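Local coordinates for endolysin B (Mycobacterium phage D29, PDB 3HC7), which cleaves the ester link between mycolic acids and arabinogalactan in the mycobacterial cell wall, acting after the holin to complete lysis of the host, at residues A[41-46]-A[53-58]; A[119-124]-A[138-143]; A[91-96]-A[147-152]; A[4-9]-A[75-80]; A[129-134]-A[161-166]. All blocks are in the same frame, centred on the assembly; numbering follows the deposited sequence.

Contact 1: residues A[41-46]-A[53-58]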
# COMPACT_ATOMS: atom_id res chain seq x y z
N ASN A 41 -5.98 -3.05 -14.47
CA ASN A 41 -6.86 -4.14 -14.05
C ASN A 41 -7.03 -4.11 -12.54
O ASN A 41 -7.06 -5.15 -11.89
CB ASN A 41 -6.28 -5.49 -14.46
CG ASN A 41 -6.19 -5.65 -15.96
OD1 ASN A 41 -5.24 -6.23 -16.48
ND2 ASN A 41 -7.20 -5.15 -16.66
N TYR A 42 -7.15 -2.91 -12.00
CA TYR A 42 -7.07 -2.69 -10.57
C TYR A 42 -8.03 -1.57 -10.21
O TYR A 42 -7.79 -0.42 -10.53
CB TYR A 42 -5.62 -2.33 -10.23
CG TYR A 42 -5.41 -1.63 -8.91
CD1 TYR A 42 -5.79 -2.22 -7.72
CD2 TYR A 42 -4.82 -0.38 -8.87
CE1 TYR A 42 -5.59 -1.58 -6.51
CE2 TYR A 42 -4.61 0.27 -7.66
CZ TYR A 42 -5.01 -0.33 -6.49
OH TYR A 42 -4.81 0.30 -5.28
N PRO A 43 -9.15 -1.92 -9.55
CA PRO A 43 -10.23 -0.95 -9.36
C PRO A 43 -9.85 0.19 -8.43
O PRO A 43 -10.50 1.23 -8.46
CB PRO A 43 -11.35 -1.78 -8.72
CG PRO A 43 -11.00 -3.21 -8.95
CD PRO A 43 -9.49 -3.25 -9.02
N ALA A 44 -8.81 0.01 -7.63
CA ALA A 44 -8.46 0.97 -6.58
C ALA A 44 -9.67 1.40 -5.74
O ALA A 44 -9.82 2.58 -5.40
CB ALA A 44 -7.75 2.19 -7.17
N ALA A 45 -10.53 0.44 -5.39
CA ALA A 45 -11.80 0.76 -4.75
C ALA A 45 -11.66 1.01 -3.26
O ALA A 45 -10.87 0.36 -2.59
CB ALA A 45 -12.81 -0.37 -5.00
N ALA A 46 -12.43 1.96 -2.74
CA ALA A 46 -12.45 2.23 -1.30
C ALA A 46 -13.15 1.11 -0.52
O ALA A 46 -12.77 0.80 0.62
CB ALA A 46 -13.12 3.57 -1.02
N VAL A 53 -7.47 -5.01 -3.82
CA VAL A 53 -6.08 -5.38 -3.56
C VAL A 53 -5.65 -6.66 -4.29
O VAL A 53 -4.57 -6.72 -4.87
CB VAL A 53 -5.80 -5.52 -2.05
CG1 VAL A 53 -4.40 -6.09 -1.79
CG2 VAL A 53 -5.97 -4.18 -1.35
N GLU A 54 -6.49 -7.69 -4.25
CA GLU A 54 -6.19 -8.96 -4.88
C GLU A 54 -5.99 -8.81 -6.39
O GLU A 54 -5.12 -9.44 -6.97
CB GLU A 54 -7.30 -9.99 -4.63
CG GLU A 54 -7.57 -10.35 -3.18
CD GLU A 54 -8.83 -11.19 -3.04
OE1 GLU A 54 -9.58 -11.35 -4.03
OE2 GLU A 54 -9.09 -11.69 -1.93
N LYS A 55 -6.81 -7.98 -7.03
CA LYS A 55 -6.67 -7.74 -8.47
C LYS A 55 -5.37 -7.02 -8.80
O LYS A 55 -4.69 -7.37 -9.77
CB LYS A 55 -7.86 -6.94 -9.01
CG LYS A 55 -9.18 -7.68 -8.87
CD LYS A 55 -10.34 -6.73 -9.04
CE LYS A 55 -11.66 -7.46 -8.86
NZ LYS A 55 -11.84 -8.46 -9.95
N GLY A 56 -5.04 -6.01 -8.00
CA GLY A 56 -3.80 -5.27 -8.19
C GLY A 56 -2.60 -6.18 -7.99
O GLY A 56 -1.63 -6.09 -8.74
N VAL A 57 -2.67 -7.05 -6.99
CA VAL A 57 -1.58 -7.99 -6.74
C VAL A 57 -1.39 -8.92 -7.93
O VAL A 57 -0.27 -9.12 -8.39
CB VAL A 57 -1.82 -8.82 -5.45
CG1 VAL A 57 -0.94 -10.10 -5.43
CG2 VAL A 57 -1.54 -7.98 -4.22
N ALA A 58 -2.48 -9.49 -8.43
CA ALA A 58 -2.39 -10.39 -9.57
C ALA A 58 -1.76 -9.68 -10.77
O ALA A 58 -0.91 -10.24 -11.45
CB ALA A 58 -3.75 -10.95 -9.92
O HOH W 1 -6.09 -8.35 -11.95
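Pro43 and Lys55 meet with their side chains at about a right angle, the lysine CD set against CG and CD of the proline ring. Lys55 has CG beside its backbone N and anti to the carbonyl carbon (chi1 -63°), and further out its CD stands 3.6 Å from Pro43 CD, with Pro43 CG just as near. The chain then bends at chi4 (-65°), and NZ leads away from the loop. Closer to the helix backbone, Lys55 CB lies 3.5 Å from Asn41 O.

Beside this apolar crossing, the Tyr42 ring leans on Gly56, which offers backbone alone to an oblique ring; Tyr42 CD1 approaches Gly56 CA to 3.7 Å. The absence of a side chain at Gly56 lets loop and helix come together here, Tyr42 CA and Gly56 CA being 4.8 Å apart. The arrangement belongs to the alpha/beta-hydrolase fold of the cutinase family: residues 41-46 leave the edge strand 35-38, and helix 50-70 leads on towards strand 76-81. The Tyr42 side chain lies about 6 Å from that of the active-site Ser82.

The ring and its hydroxyl have further neighbours: Ala44 N sits 3.7 Å above the plane of the Tyr42 ring, over its centre, and Tyr42 OH hydrogen-bonds to His10 O. On the exposed flank a water donates to Lys55 O at 2.8 Å and, weakly, to Asn41 O.

Contact 2: residues A[119-124]-A[138-143]; sequences PMRQKG and PDTLGI
Arg121 reaches Thr140 by an extended start and a late turn: CG is anti to the backbone N (chi1 -174°), and a bend at chi3 (69°) turns NE away from the straight course. On the threonine, chi1 of 69° sets OG1 between the backbone N and the carbonyl carbon. Arg121 NH2 stands 2.8 Å from Thr140 OG1, which lies at the guanidinium edge near its plane, but the hydrogen bond is weak because its angle is poor. Both groups have further partners: Arg121 NH1 bonds Phe125 O and NE bonds Ala169 O, while Thr140 OG1 is also bonded to Ala137 O. Leu141 CA lies over one guanidinium face.

The two backbones run in nearly opposite directions. Gly142 N donates to Arg121 O at 2.8 Å, and Gly124 N to Thr140 O at 3.1 Å. Between these bonds Lys123 and Leu141 cross obliquely, Lys123 CG lying 3.9 Å from Leu141 CD2; the lysine tail then leads away. Farther in, Gly142 CA makes a CA-H...O contact of 3.3 Å with Pro119 O, and Pro119 CB packs at 4.2 Å on Ile143 CG2.

Strand 140-141, which pairs with strand 171-172, is thus tied to the loop that follows strand 110-116. Loops beyond the C-terminal ends of the parallel strands surround the catalytic site of alpha/beta hydrolases, and here the Pro119 side chain lies about 6 Å from that of Ser82.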
# COMPACT_ATOMS: atom_id res chain seq x y z
N PRO A 119 -0.34 0.63 4.78
CA PRO A 119 -1.02 -0.13 5.84
C PRO A 119 -0.24 -1.36 6.29
O PRO A 119 -0.59 -1.95 7.32
CB PRO A 119 -2.34 -0.54 5.18
CG PRO A 119 -2.56 0.47 4.10
CD PRO A 119 -1.18 0.78 3.58
N MET A 120 0.79 -1.75 5.55
CA MET A 120 1.65 -2.86 5.96
C MET A 120 2.99 -2.36 6.43
O MET A 120 3.95 -3.13 6.50
CB MET A 120 1.91 -3.82 4.79
CG MET A 120 0.75 -4.68 4.36
SD MET A 120 1.19 -5.63 2.88
CE MET A 120 2.40 -6.78 3.55
N ARG A 121 3.10 -1.07 6.73
CA ARG A 121 4.40 -0.51 7.08
C ARG A 121 5.02 -1.22 8.29
O ARG A 121 4.38 -1.36 9.33
CB ARG A 121 4.32 0.99 7.32
CG ARG A 121 5.68 1.63 7.55
CD ARG A 121 5.58 3.14 7.68
NE ARG A 121 4.90 3.53 8.92
CZ ARG A 121 5.49 3.58 10.11
NH1 ARG A 121 6.77 3.25 10.24
NH2 ARG A 121 4.80 3.96 11.17
N GLN A 122 6.26 -1.66 8.13
CA GLN A 122 6.99 -2.36 9.18
C GLN A 122 7.13 -1.46 10.41
O GLN A 122 7.18 -0.24 10.29
CB GLN A 122 8.38 -2.76 8.66
CG GLN A 122 9.39 -3.18 9.73
CD GLN A 122 10.71 -3.63 9.14
OE1 GLN A 122 10.75 -4.24 8.07
NE2 GLN A 122 11.80 -3.34 9.84
N LYS A 123 7.18 -2.07 11.59
CA LYS A 123 7.24 -1.30 12.83
C LYS A 123 8.51 -0.45 12.92
O LYS A 123 9.62 -0.97 12.78
CB LYS A 123 7.14 -2.22 14.05
CG LYS A 123 6.73 -1.50 15.33
CD LYS A 123 7.45 -2.05 16.55
CE LYS A 123 7.32 -3.56 16.67
NZ LYS A 123 8.09 -4.09 17.84
N GLY A 124 8.34 0.85 13.15
CA GLY A 124 9.46 1.74 13.35
C GLY A 124 10.27 2.07 12.11
O GLY A 124 11.31 2.72 12.19
N PRO A 138 8.36 6.42 16.15
CA PRO A 138 9.08 5.14 16.28
C PRO A 138 8.24 3.99 16.82
O PRO A 138 8.57 2.84 16.54
CB PRO A 138 10.18 5.46 17.28
CG PRO A 138 10.37 6.94 17.18
CD PRO A 138 9.01 7.49 16.91
N ASP A 139 7.21 4.27 17.60
CA ASP A 139 6.41 3.18 18.17
C ASP A 139 5.16 2.88 17.35
O ASP A 139 4.25 2.19 17.82
CB ASP A 139 6.07 3.43 19.65
CG ASP A 139 5.19 4.64 19.86
OD1 ASP A 139 5.19 5.54 19.00
OD2 ASP A 139 4.48 4.68 20.89
N THR A 140 5.13 3.38 16.12
CA THR A 140 3.99 3.14 15.23
C THR A 140 4.33 2.18 14.09
O THR A 140 5.49 2.00 13.71
CB THR A 140 3.40 4.44 14.64
OG1 THR A 140 4.32 5.03 13.72
CG2 THR A 140 3.06 5.43 15.74
N LEU A 141 3.28 1.57 13.55
CA LEU A 141 3.40 0.63 12.44
C LEU A 141 2.15 0.65 11.58
O LEU A 141 1.23 1.44 11.82
CB LEU A 141 3.63 -0.79 12.96
CG LEU A 141 2.99 -1.19 14.30
CD1 LEU A 141 1.55 -0.74 14.38
CD2 LEU A 141 3.12 -2.69 14.51
N GLY A 142 2.12 -0.21 10.56
CA GLY A 142 0.94 -0.36 9.74
C GLY A 142 -0.17 -1.03 10.54
O GLY A 142 0.08 -1.90 11.37
N ILE A 143 -1.40 -0.63 10.28
CA ILE A 143 -2.54 -1.24 10.95
C ILE A 143 -2.66 -2.75 10.68
O ILE A 143 -3.02 -3.51 11.59
CB ILE A 143 -3.83 -0.52 10.55
CG1 ILE A 143 -4.99 -1.02 11.40
CG2 ILE A 143 -4.08 -0.69 9.05
CD1 ILE A 143 -6.30 -0.30 11.15

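Contact 3: residues A[91-96]-A[147-152]; sequences VLKHHI and RLENLE
Lys93 carries the tight part of this contact, stretching from the helix to the backbone of Arg147. Its CG is anti to the backbone N (chi1 -175°) and the rest of the chain is extended, so the methylenes run out straight and NZ donates to Arg147 O at 2.8 Å. The donor is tilted 31° from the carbonyl plane. Lys93 CD is also close to this oxygen, at 3.6 Å, and NZ has a second partner in a salt bridge with Asp146, so the ammonium group is gripped from two neighbouring residues of the loop.

At the root of the same side chain, Lys93 CB rests 3.9 Å from Leu148 CD2. Leu92 points into the buried side, its CD2 meeting Leu151 CD2 at 4.2 Å and, more loosely, Leu148 CD2 at 4.4 Å. Leu92 also touches Leu110 and Leu148 touches Phe115, both on strand 110-116, so the leucines lie against the sheet.

The outer side is slack by comparison. Glu149 OE1 stays 4.2 Å from Lys93 NZ, too far for a salt bridge, although its charge would be expected to favour the ammonium ion.

Residues 147-152, on the way to strand 157-161, cover part of the flank of helix 83-96. A helix that, like this one, follows directly after the nucleophile, here Ser82, and packs on the central sheet is characteristic of the alpha/beta-hydrolase fold.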
# COMPACT_ATOMS: atom_id res chain seq x y z
N VAL A 91 3.01 -8.31 -2.67
CA VAL A 91 3.85 -8.93 -3.69
C VAL A 91 5.24 -9.15 -3.13
O VAL A 91 5.79 -10.24 -3.27
CB VAL A 91 3.88 -8.10 -5.00
CG1 VAL A 91 5.03 -8.54 -5.88
CG2 VAL A 91 2.57 -8.23 -5.74
N LEU A 92 5.80 -8.14 -2.48
CA LEU A 92 7.12 -8.25 -1.88
C LEU A 92 7.17 -9.35 -0.83
O LEU A 92 7.94 -10.30 -0.94
CB LEU A 92 7.54 -6.92 -1.25
CG LEU A 92 8.90 -6.84 -0.53
CD1 LEU A 92 10.05 -7.37 -1.39
CD2 LEU A 92 9.19 -5.40 -0.14
N LYS A 93 6.34 -9.21 0.21
CA LYS A 93 6.39 -10.14 1.34
C LYS A 93 6.10 -11.59 0.97
O LYS A 93 6.78 -12.51 1.44
CB LYS A 93 5.44 -9.70 2.45
CG LYS A 93 5.55 -10.56 3.71
CD LYS A 93 4.63 -10.08 4.83
CE LYS A 93 4.62 -11.08 5.98
NZ LYS A 93 3.90 -10.55 7.18
N HIS A 94 5.09 -11.80 0.14
CA HIS A 94 4.60 -13.15 -0.08
C HIS A 94 4.88 -13.73 -1.45
O HIS A 94 4.52 -14.88 -1.69
CB HIS A 94 3.10 -13.24 0.20
CG HIS A 94 2.74 -12.97 1.62
ND1 HIS A 94 1.86 -11.97 2.00
CD2 HIS A 94 3.15 -13.56 2.77
CE1 HIS A 94 1.75 -11.96 3.31
NE2 HIS A 94 2.52 -12.92 3.81
N HIS A 95 5.49 -12.96 -2.35
CA HIS A 95 5.76 -13.47 -3.69
C HIS A 95 7.21 -13.29 -4.14
O HIS A 95 7.71 -14.09 -4.93
CB HIS A 95 4.77 -12.91 -4.71
CG HIS A 95 3.35 -13.31 -4.43
ND1 HIS A 95 2.48 -12.51 -3.73
CD2 HIS A 95 2.66 -14.43 -4.75
CE1 HIS A 95 1.31 -13.12 -3.62
NE2 HIS A 95 1.39 -14.28 -4.23
N ILE A 96 7.89 -12.29 -3.61
CA ILE A 96 9.30 -12.10 -3.91
C ILE A 96 10.22 -12.68 -2.84
O ILE A 96 11.15 -13.43 -3.15
CB ILE A 96 9.64 -10.61 -4.12
CG1 ILE A 96 8.77 -10.02 -5.24
CG2 ILE A 96 11.12 -10.44 -4.45
CD1 ILE A 96 8.98 -8.52 -5.48
N ARG A 147 2.01 -7.56 8.05
CA ARG A 147 2.80 -6.39 7.69
C ARG A 147 4.24 -6.77 7.38
O ARG A 147 4.67 -7.91 7.64
CB ARG A 147 2.75 -5.33 8.80
CG ARG A 147 3.40 -5.78 10.11
CD ARG A 147 3.43 -4.66 11.15
NE ARG A 147 2.09 -4.21 11.53
CZ ARG A 147 1.35 -4.80 12.47
NH1 ARG A 147 1.84 -5.85 13.13
NH2 ARG A 147 0.14 -4.33 12.76
N LEU A 148 4.98 -5.83 6.81
CA LEU A 148 6.36 -6.10 6.42
C LEU A 148 7.24 -6.27 7.65
O LEU A 148 6.97 -5.68 8.70
CB LEU A 148 6.87 -4.99 5.50
CG LEU A 148 6.08 -4.89 4.19
CD1 LEU A 148 6.31 -3.56 3.50
CD2 LEU A 148 6.42 -6.05 3.26
N GLU A 149 8.29 -7.08 7.52
CA GLU A 149 9.22 -7.29 8.61
C GLU A 149 10.65 -7.47 8.11
O GLU A 149 10.86 -7.92 6.98
CB GLU A 149 8.79 -8.48 9.47
CG GLU A 149 8.26 -9.67 8.67
CD GLU A 149 7.89 -10.85 9.56
OE1 GLU A 149 7.41 -11.88 9.02
OE2 GLU A 149 8.09 -10.76 10.79
N ASN A 150 11.62 -7.10 8.93
CA ASN A 150 13.03 -7.37 8.65
C ASN A 150 13.50 -6.86 7.30
O ASN A 150 14.33 -7.48 6.66
CB ASN A 150 13.29 -8.87 8.73
CG ASN A 150 12.83 -9.47 10.04
OD1 ASN A 150 12.39 -10.62 10.09
ND2 ASN A 150 12.92 -8.69 11.10
N LEU A 151 12.95 -5.73 6.87
CA LEU A 151 13.28 -5.20 5.55
C LEU A 151 14.76 -4.88 5.47
O LEU A 151 15.40 -5.12 4.45
CB LEU A 151 12.44 -3.95 5.24
CG LEU A 151 10.95 -4.18 4.97
CD1 LEU A 151 10.22 -2.86 4.76
CD2 LEU A 151 10.76 -5.10 3.77
N GLU A 152 15.30 -4.37 6.57
CA GLU A 152 16.70 -3.95 6.62
C GLU A 152 17.66 -5.12 6.40
O GLU A 152 18.87 -4.92 6.27
CB GLU A 152 17.01 -3.26 7.95
CG GLU A 152 16.96 -4.18 9.17
CD GLU A 152 15.55 -4.50 9.63
OE1 GLU A 152 14.62 -3.73 9.32
OE2 GLU A 152 15.37 -5.54 10.31

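Contact 4: residues A[4-9]-A[75-80]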
# COMPACT_ATOMS: atom_id res chain seq x y z
N PRO A 4 16.20 -0.09 -16.34
CA PRO A 4 15.42 -0.76 -15.28
C PRO A 4 13.92 -0.48 -15.39
O PRO A 4 13.52 0.54 -15.95
CB PRO A 4 15.96 -0.13 -13.98
CG PRO A 4 17.10 0.76 -14.38
CD PRO A 4 16.97 1.05 -15.83
N TRP A 5 13.11 -1.39 -14.86
CA TRP A 5 11.67 -1.22 -14.87
C TRP A 5 11.15 -0.62 -13.59
O TRP A 5 11.66 -0.90 -12.50
CB TRP A 5 10.97 -2.56 -15.12
CG TRP A 5 10.96 -2.92 -16.56
CD1 TRP A 5 11.84 -3.74 -17.21
CD2 TRP A 5 10.04 -2.44 -17.54
NE1 TRP A 5 11.51 -3.81 -18.54
CE2 TRP A 5 10.41 -3.01 -18.77
CE3 TRP A 5 8.94 -1.58 -17.50
CZ2 TRP A 5 9.71 -2.76 -19.95
CZ3 TRP A 5 8.25 -1.33 -18.66
CH2 TRP A 5 8.64 -1.91 -19.88
N LEU A 6 10.13 0.23 -13.72
CA LEU A 6 9.43 0.79 -12.57
C LEU A 6 7.95 0.40 -12.62
O LEU A 6 7.24 0.72 -13.59
CB LEU A 6 9.58 2.32 -12.54
CG LEU A 6 8.78 3.05 -11.46
CD1 LEU A 6 9.19 2.58 -10.08
CD2 LEU A 6 8.95 4.57 -11.59
N PHE A 7 7.50 -0.30 -11.59
CA PHE A 7 6.10 -0.72 -11.49
C PHE A 7 5.41 0.14 -10.44
O PHE A 7 5.93 0.33 -9.34
CB PHE A 7 6.01 -2.20 -11.11
CG PHE A 7 6.67 -3.12 -12.10
CD1 PHE A 7 5.98 -3.56 -13.22
CD2 PHE A 7 7.98 -3.52 -11.91
CE1 PHE A 7 6.59 -4.40 -14.13
CE2 PHE A 7 8.60 -4.37 -12.83
CZ PHE A 7 7.90 -4.81 -13.94
N THR A 8 4.23 0.65 -10.78
CA THR A 8 3.54 1.58 -9.90
C THR A 8 2.08 1.18 -9.71
O THR A 8 1.40 0.76 -10.65
CB THR A 8 3.59 3.03 -10.44
OG1 THR A 8 3.02 3.07 -11.75
CG2 THR A 8 5.03 3.53 -10.49
N VAL A 9 1.62 1.33 -8.48
CA VAL A 9 0.25 1.01 -8.13
C VAL A 9 -0.36 2.19 -7.40
O VAL A 9 0.08 2.55 -6.30
CB VAL A 9 0.15 -0.26 -7.27
CG1 VAL A 9 -1.30 -0.68 -7.12
CG2 VAL A 9 0.97 -1.38 -7.91
N ASP A 75 17.10 -4.63 -14.04
CA ASP A 75 16.73 -4.64 -12.63
C ASP A 75 15.37 -3.96 -12.54
O ASP A 75 14.84 -3.51 -13.55
CB ASP A 75 17.77 -3.90 -11.80
CG ASP A 75 19.07 -4.68 -11.68
OD1 ASP A 75 19.04 -5.91 -11.85
OD2 ASP A 75 20.11 -4.04 -11.39
N PHE A 76 14.79 -3.91 -11.34
CA PHE A 76 13.50 -3.22 -11.22
C PHE A 76 13.28 -2.56 -9.87
O PHE A 76 14.04 -2.77 -8.92
CB PHE A 76 12.33 -4.16 -11.56
CG PHE A 76 12.03 -5.19 -10.50
CD1 PHE A 76 12.93 -6.20 -10.22
CD2 PHE A 76 10.82 -5.16 -9.80
CE1 PHE A 76 12.66 -7.16 -9.25
CE2 PHE A 76 10.53 -6.12 -8.84
CZ PHE A 76 11.45 -7.12 -8.56
N ALA A 77 12.23 -1.75 -9.82
CA ALA A 77 11.82 -1.05 -8.61
C ALA A 77 10.30 -1.04 -8.57
O ALA A 77 9.63 -1.22 -9.59
CB ALA A 77 12.37 0.38 -8.62
N MET A 78 9.74 -0.84 -7.38
CA MET A 78 8.29 -0.78 -7.24
C MET A 78 7.89 0.41 -6.39
O MET A 78 8.62 0.83 -5.49
CB MET A 78 7.75 -2.07 -6.61
CG MET A 78 7.96 -3.33 -7.44
SD MET A 78 7.23 -4.79 -6.65
CE MET A 78 8.16 -4.84 -5.12
N ALA A 79 6.71 0.96 -6.67
CA ALA A 79 6.21 2.12 -5.94
C ALA A 79 4.70 2.05 -5.82
O ALA A 79 3.98 1.96 -6.82
CB ALA A 79 6.62 3.41 -6.64
N GLY A 80 4.21 2.11 -4.59
CA GLY A 80 2.79 2.05 -4.33
C GLY A 80 2.37 3.00 -3.23
O GLY A 80 3.11 3.22 -2.27
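Trp5 to Val9 run parallel to Phe76 to Gly80, with strand axes 4.7 Å apart at closest and inclined by 16°. Five backbone hydrogen bonds alternate between the strands, among them Ala79 N to Phe7 O at 2.9 Å and Phe7 N to Ala77 O at 3.1 Å. Ala79 O accepts from Val9 N and in addition receives a CA-H...O contact from Thr8 CA at 3.1 Å.

On the face bearing Phe7 and Phe76 the two aromatic side chains cross at about a right angle. Phe76 has CG between its backbone N and carbonyl carbon (chi1 74°), whereas Phe7 has CG beside N and anti to the carbonyl carbon (chi1 -60°). Phe7 CE2 comes to 3.8 Å from Phe76 CD2 in an oblique meeting, and Ala77 O lies at the edge of the Phe7 ring, 3.7 Å from CD2. Helix 50-70 covers this face, placing Leu60 and Ile64 on Phe7 and Leu68 on Phe76.

On the face bearing Leu6 and Thr8 the partners are the small Ala77 and Ala79; Leu6 CD1 lies 4.1 Å from Ala77 CB and 4.4 Å from Ala79 CB. Thr8 OG1 is bonded to Trp36 NE1 on the neighbouring strand.

With both faces largely apolar, the buried peptide groups along this seam find their partners in the adjacent strand, in a regular pairing that leads up to Gly80, two residues before the catalytic Ser82.

Contact 5: residues A[129-134]-A[161-166]; sequences DEWIHP and YAHDGD
Asp129 and His163 make the main polar link, their side chains crossing at about a right angle. His163 NE2 donates to Asp129 OD1 at a short 2.5 Å, with a nearly straight N-H...O angle of 171°. The oxygen lies in the plane of the imidazole, whereas the donor meets it from above the carboxylate plane. Each group is bonded again outside: Asp129 OD2 accepts from Asn243 N, and His163 ND1 is bonded to Pro239 O.

The backbones add a second polar link, Asp164 N donating to Pro134 O at 3.3 Å. His163 CA touches the same oxygen in a CA-H...O contact of 3.5 Å. A turn starts here: residues 163-166 form a type II beta turn closed by Asp166 N and His163 O, with Gly165 at its positive phi.

Ring contacts make up the rest. His163 has CG beside its backbone N (chi1 -63°), and one face of its imidazole takes a CH-pi contact from His133 CB, 3.4 Å from the ring centroid and 7° off the normal. Trp131 CE3 lies 3.8 Å from His163 CE1, which sits at the edge of the indole near its plane. Tyr242 stacks on His163, completing an aromatic setting, and Tyr161 CD1 packs 4.2 Å from Asp129 CB.

Bonds from both ring nitrogens to oxygen acceptors would be consistent with a largely protonated His163, though the short distance leaves proton sharing with Asp129 unsettled. The held imidazole and the Asp164 N bond tie the 129-134 loop to the start of the turn carrying Asp166, the inferred catalytic acid, whose OD2 is bonded to Tyr242 OH.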
# COMPACT_ATOMS: atom_id res chain seq x y z
N ASP A 129 9.11 12.82 4.01
CA ASP A 129 8.95 13.31 2.65
C ASP A 129 9.30 14.80 2.54
O ASP A 129 8.89 15.48 1.60
CB ASP A 129 7.54 13.03 2.11
CG ASP A 129 6.46 13.73 2.91
OD1 ASP A 129 6.68 14.03 4.10
OD2 ASP A 129 5.37 13.98 2.34
N GLU A 130 10.07 15.29 3.51
CA GLU A 130 10.64 16.63 3.44
C GLU A 130 9.56 17.62 3.05
O GLU A 130 9.63 18.26 2.00
CB GLU A 130 11.80 16.66 2.44
CG GLU A 130 12.93 15.70 2.78
CD GLU A 130 13.97 15.58 1.68
OE1 GLU A 130 14.14 16.54 0.90
OE2 GLU A 130 14.63 14.52 1.60
N TRP A 131 8.56 17.76 3.91
CA TRP A 131 7.38 18.53 3.59
C TRP A 131 6.79 19.09 4.88
O TRP A 131 7.51 19.29 5.86
CB TRP A 131 6.37 17.64 2.85
CG TRP A 131 5.20 18.35 2.25
CD1 TRP A 131 5.21 19.55 1.61
CD2 TRP A 131 3.85 17.88 2.21
NE1 TRP A 131 3.94 19.86 1.18
CE2 TRP A 131 3.09 18.85 1.54
CE3 TRP A 131 3.21 16.73 2.69
CZ2 TRP A 131 1.71 18.72 1.33
CZ3 TRP A 131 1.84 16.59 2.48
CH2 TRP A 131 1.11 17.58 1.81
N ILE A 132 5.49 19.34 4.88
CA ILE A 132 4.86 20.05 6.00
C ILE A 132 4.38 19.12 7.11
O ILE A 132 3.80 19.57 8.10
CB ILE A 132 3.70 20.94 5.51
CG1 ILE A 132 2.53 20.10 5.00
CG2 ILE A 132 4.19 21.89 4.42
CD1 ILE A 132 1.33 20.92 4.57
N HIS A 133 4.62 17.82 6.94
CA HIS A 133 4.18 16.85 7.93
C HIS A 133 5.32 16.08 8.60
O HIS A 133 6.29 15.70 7.94
CB HIS A 133 3.16 15.88 7.32
CG HIS A 133 1.80 16.47 7.15
ND1 HIS A 133 0.93 16.64 8.21
CD2 HIS A 133 1.16 16.94 6.06
CE1 HIS A 133 -0.19 17.19 7.77
NE2 HIS A 133 -0.08 17.39 6.47
N PRO A 134 5.20 15.86 9.91
CA PRO A 134 6.21 15.14 10.70
C PRO A 134 6.19 13.65 10.39
O PRO A 134 5.12 13.05 10.30
CB PRO A 134 5.76 15.38 12.14
CG PRO A 134 4.28 15.62 12.05
CD PRO A 134 4.00 16.20 10.70
N TYR A 161 7.50 6.22 3.29
CA TYR A 161 7.12 7.56 3.71
C TYR A 161 5.78 7.54 4.44
O TYR A 161 4.80 7.15 3.87
CB TYR A 161 7.00 8.44 2.48
CG TYR A 161 8.26 8.59 1.66
CD1 TYR A 161 9.36 9.27 2.14
CD2 TYR A 161 8.33 8.08 0.40
CE1 TYR A 161 10.50 9.42 1.39
CE2 TYR A 161 9.46 8.21 -0.35
CZ TYR A 161 10.54 8.88 0.15
OH TYR A 161 11.65 9.01 -0.61
N ALA A 162 5.77 7.99 5.68
CA ALA A 162 4.60 7.88 6.53
C ALA A 162 4.53 9.06 7.48
O ALA A 162 5.52 9.39 8.13
CB ALA A 162 4.63 6.57 7.31
N HIS A 163 3.36 9.68 7.55
CA HIS A 163 3.14 10.83 8.43
C HIS A 163 2.32 10.41 9.63
O HIS A 163 1.38 9.63 9.50
CB HIS A 163 2.34 11.93 7.71
CG HIS A 163 3.04 12.52 6.53
ND1 HIS A 163 2.35 12.96 5.41
CD2 HIS A 163 4.35 12.76 6.29
CE1 HIS A 163 3.21 13.44 4.53
NE2 HIS A 163 4.43 13.33 5.04
N ASP A 164 2.64 10.95 10.80
CA ASP A 164 1.70 10.84 11.90
C ASP A 164 0.47 11.65 11.52
O ASP A 164 0.58 12.75 10.98
CB ASP A 164 2.32 11.29 13.23
CG ASP A 164 2.69 10.12 14.12
OD1 ASP A 164 1.81 9.27 14.37
OD2 ASP A 164 3.85 10.03 14.58
N GLY A 165 -0.70 11.10 11.78
CA GLY A 165 -1.93 11.69 11.30
C GLY A 165 -2.51 10.77 10.24
O GLY A 165 -3.73 10.69 10.06
N ASP A 166 -1.62 10.06 9.55
CA ASP A 166 -2.02 9.00 8.65
C ASP A 166 -2.11 7.72 9.48
O ASP A 166 -1.15 6.95 9.56
CB ASP A 166 -1.00 8.84 7.51
CG ASP A 166 -1.52 7.97 6.38
OD1 ASP A 166 -2.63 7.41 6.51
OD2 ASP A 166 -0.82 7.85 5.35

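Overall arrangement
Contact 4 is the core: two neighbouring strands of the central parallel sheet, joined by regular backbone bonds between apolar faces. Contacts 1 and 3 set helices 50-70 and 83-96 against loops; the helices touch through Val57 and Val91, and both contacts reach contact 4, through Tyr42 on Val9 and Ile96 on Met78. Each has a buried side and an outward lysine, Lys55 packing by its methylenes, Lys93 bonding by its ammonium group. Contacts 2 and 5 lie beyond the central sheet and meet at Arg121 and Ala162; mostly buried contact 2 is held chiefly by backbone bonds, partly buried contact 5 by a His-carboxylate bond and ring contacts. Gln122 and Gly142 bond contact 2 to the 147-152 loop.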